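Local coordinates for cytochrome C-type biogenesis protein ccmF (Thermus thermophilus, PDB 6ZMQ) that binds heme b in the membrane and probably acts as the heme lyase of cytochrome c maturation, at residues 90-95 with 106-111. Numbering follows the deposited sequence.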
loop_
_atom_site.group_PDB
_atom_site.type_symbol
_atom_site.label_atom_id
_atom_site.label_comp_id
_atom_site.label_asym_id
_atom_site.label_seq_id
_atom_site.Cartn_x
_atom_site.Cartn_y
_atom_site.Cartn_z
ATOM N N ALA A 90 25.538 13.603 -3.735
ATOM C CA ALA A 90 26.749 13.369 -2.943
ATOM C C ALA A 90 26.436 12.594 -1.667
ATOM O O ALA A 90 27.277 11.841 -1.160
ATOM C CB ALA A 90 27.436 14.694 -2.612
ATOM N N ARG A 91 25.230 12.782 -1.122
ATOM C CA ARG A 91 24.813 11.977 0.020
ATOM C C ARG A 91 24.166 10.658 -0.402
ATOM O O ARG A 91 24.018 9.756 0.431
ATOM C CB ARG A 91 23.886 12.793 0.922
ATOM C CG ARG A 91 24.653 13.430 2.076
ATOM C CD ARG A 91 23.747 13.990 3.184
ATOM N NE ARG A 91 22.742 14.982 2.780
ATOM C CZ ARG A 91 22.980 16.211 2.315
ATOM N NH1 ARG A 91 24.213 16.698 2.211
ATOM N NH2 ARG A 91 21.957 16.990 1.996
ATOM N N ASN A 92 23.750 10.523 -1.663
ATOM C CA ASN A 92 23.165 9.275 -2.142
ATOM C C ASN A 92 23.932 8.635 -3.295
ATOM O O ASN A 92 23.375 7.793 -4.009
ATOM C CB ASN A 92 21.701 9.496 -2.508
ATOM C CG ASN A 92 20.811 9.527 -1.283
ATOM O OD1 ASN A 92 20.815 8.595 -0.477
ATOM N ND2 ASN A 92 20.088 10.622 -1.103
ATOM N N HIS A 93 25.187 9.021 -3.502
ATOM C CA HIS A 93 26.171 8.161 -4.146
ATOM C C HIS A 93 27.248 7.747 -3.158
ATOM O O HIS A 93 28.407 7.565 -3.536
ATOM C CB HIS A 93 26.750 8.829 -5.393
ATOM C CG HIS A 93 26.082 8.405 -6.660
ATOM N ND1 HIS A 93 26.778 7.864 -7.718
ATOM C CD2 HIS A 93 24.772 8.315 -6.986
ATOM C CE1 HIS A 93 25.930 7.536 -8.676
ATOM N NE2 HIS A 93 24.706 7.800 -8.258
ATOM N N SER A 94 26.892 7.668 -1.879
ATOM C CA SER A 94 27.572 6.806 -0.927
ATOM C C SER A 94 26.978 5.396 -0.901
ATOM O O SER A 94 27.285 4.626 0.010
ATOM C CB SER A 94 27.543 7.436 0.469
ATOM O OG SER A 94 28.234 8.674 0.469
ATOM N N THR A 95 26.095 5.080 -1.851
ATOM C CA THR A 95 25.689 3.725 -2.226
ATOM C C THR A 95 25.628 3.633 -3.748
ATOM O O THR A 95 24.576 3.363 -4.334
ATOM C CB THR A 95 24.355 3.324 -1.601
ATOM O OG1 THR A 95 24.338 3.692 -0.217
ATOM C CG2 THR A 95 24.195 1.814 -1.708
ATOM N N PRO A 106 16.825 8.377 -7.694
ATOM C CA PRO A 106 15.985 9.600 -7.705
ATOM C C PRO A 106 14.692 9.570 -6.884
ATOM O O PRO A 106 13.935 10.536 -6.973
ATOM C CB PRO A 106 15.645 9.780 -9.193
ATOM C CG PRO A 106 16.766 9.262 -9.856
ATOM C CD PRO A 106 17.111 8.030 -9.110
ATOM N N TRP A 107 14.395 8.518 -6.106
ATOM C CA TRP A 107 13.455 8.645 -5.000
ATOM C C TRP A 107 13.989 7.997 -3.722
ATOM O O TRP A 107 13.192 7.544 -2.893
ATOM C CB TRP A 107 12.070 8.086 -5.395
ATOM C CG TRP A 107 11.998 6.635 -5.762
ATOM C CD1 TRP A 107 11.807 5.580 -4.916
ATOM C CD2 TRP A 107 12.097 6.074 -7.080
ATOM N NE1 TRP A 107 11.784 4.401 -5.623
ATOM C CE2 TRP A 107 11.966 4.678 -6.953
ATOM C CE3 TRP A 107 12.293 6.616 -8.355
ATOM C CZ2 TRP A 107 12.022 3.823 -8.052
ATOM C CZ3 TRP A 107 12.349 5.762 -9.448
ATOM C CH2 TRP A 107 12.214 4.385 -9.283
ATOM N N ALA A 108 15.316 7.972 -3.533
ATOM C CA ALA A 108 15.918 7.265 -2.399
ATOM C C ALA A 108 15.650 7.975 -1.073
ATOM O O ALA A 108 15.035 7.405 -0.163
ATOM C CB ALA A 108 17.424 7.092 -2.615
ATOM N N ALA A 109 16.127 9.208 -0.927
ATOM C CA ALA A 109 15.790 9.991 0.252
ATOM C C ALA A 109 14.642 10.947 -0.079
ATOM O O ALA A 109 13.900 10.741 -1.039
ATOM C CB ALA A 109 17.016 10.717 0.798
ATOM N N LEU A 110 14.494 11.997 0.739
ATOM C CA LEU A 110 13.229 12.730 0.844
ATOM C C LEU A 110 12.944 13.585 -0.395
ATOM O O LEU A 110 11.849 13.509 -0.971
ATOM C CB LEU A 110 13.239 13.569 2.132
ATOM C CG LEU A 110 12.056 14.386 2.683
ATOM C CD1 LEU A 110 12.237 14.528 4.186
ATOM C CD2 LEU A 110 11.882 15.778 2.075
ATOM N N GLU A 111 13.892 14.459 -0.766
ATOM C CA GLU A 111 13.668 15.477 -1.800
ATOM C C GLU A 111 13.436 14.877 -3.193
ATOM O O GLU A 111 12.548 15.319 -3.939
ATOM C CB GLU A 111 14.845 16.455 -1.819
ATOM C CG GLU A 111 15.208 17.080 -0.466
ATOM C CD GLU A 111 16.303 16.338 0.286
ATOM O OE1 GLU A 111 16.154 16.146 1.510
ATOM O OE2 GLU A 111 17.311 15.951 -0.344
#
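The side-chain amide of N92, in the C-terminal part of the short helix 87-92, reaches across to the methyl groups of A108 and A109, where the connecting chain turns into helix 110-129. The motif on the far side is a helix N-cap: A109 stands right before helix 110-129, in the helical membrane part of a CcmF-family protein. The chain leaves one short helix, passes through another, 99-104, and comes back beside the first helix. The two segments meet only lightly, burying 100 Å² in total, and no hydrogen bond joins them directly.

What tight packing there is belongs to the amide nitrogen, with N92 ND2 3.6 Å from A109 CB. The oxygen branch is looser: N92 OD1 comes no nearer than 4.3 Å to A108 CB. A chi1 of -78° sets CG anti to the carbonyl carbon and beside the backbone N, and from there the amide extends toward the two alanines.

On the loose side the long side chains of R91 and E111 lean toward each other without meeting. R91 NH2 stays 5.3 Å from E111 OE2, so any attraction between these opposite charges is probably long-range, and R91 is exposed. The inner side differs: P106 and H93, both buried, pack on L79 of helix 61-81.

Y88, one turn before N92, links the two segments. Its side chain touches A108 and E111, and its hydroxyl makes a weak hydrogen bond with the backbone N of A109. Its carbonyl O, in turn, weakly accepts from ND2 of N92, the same nitrogen that rests against the A109 methyl.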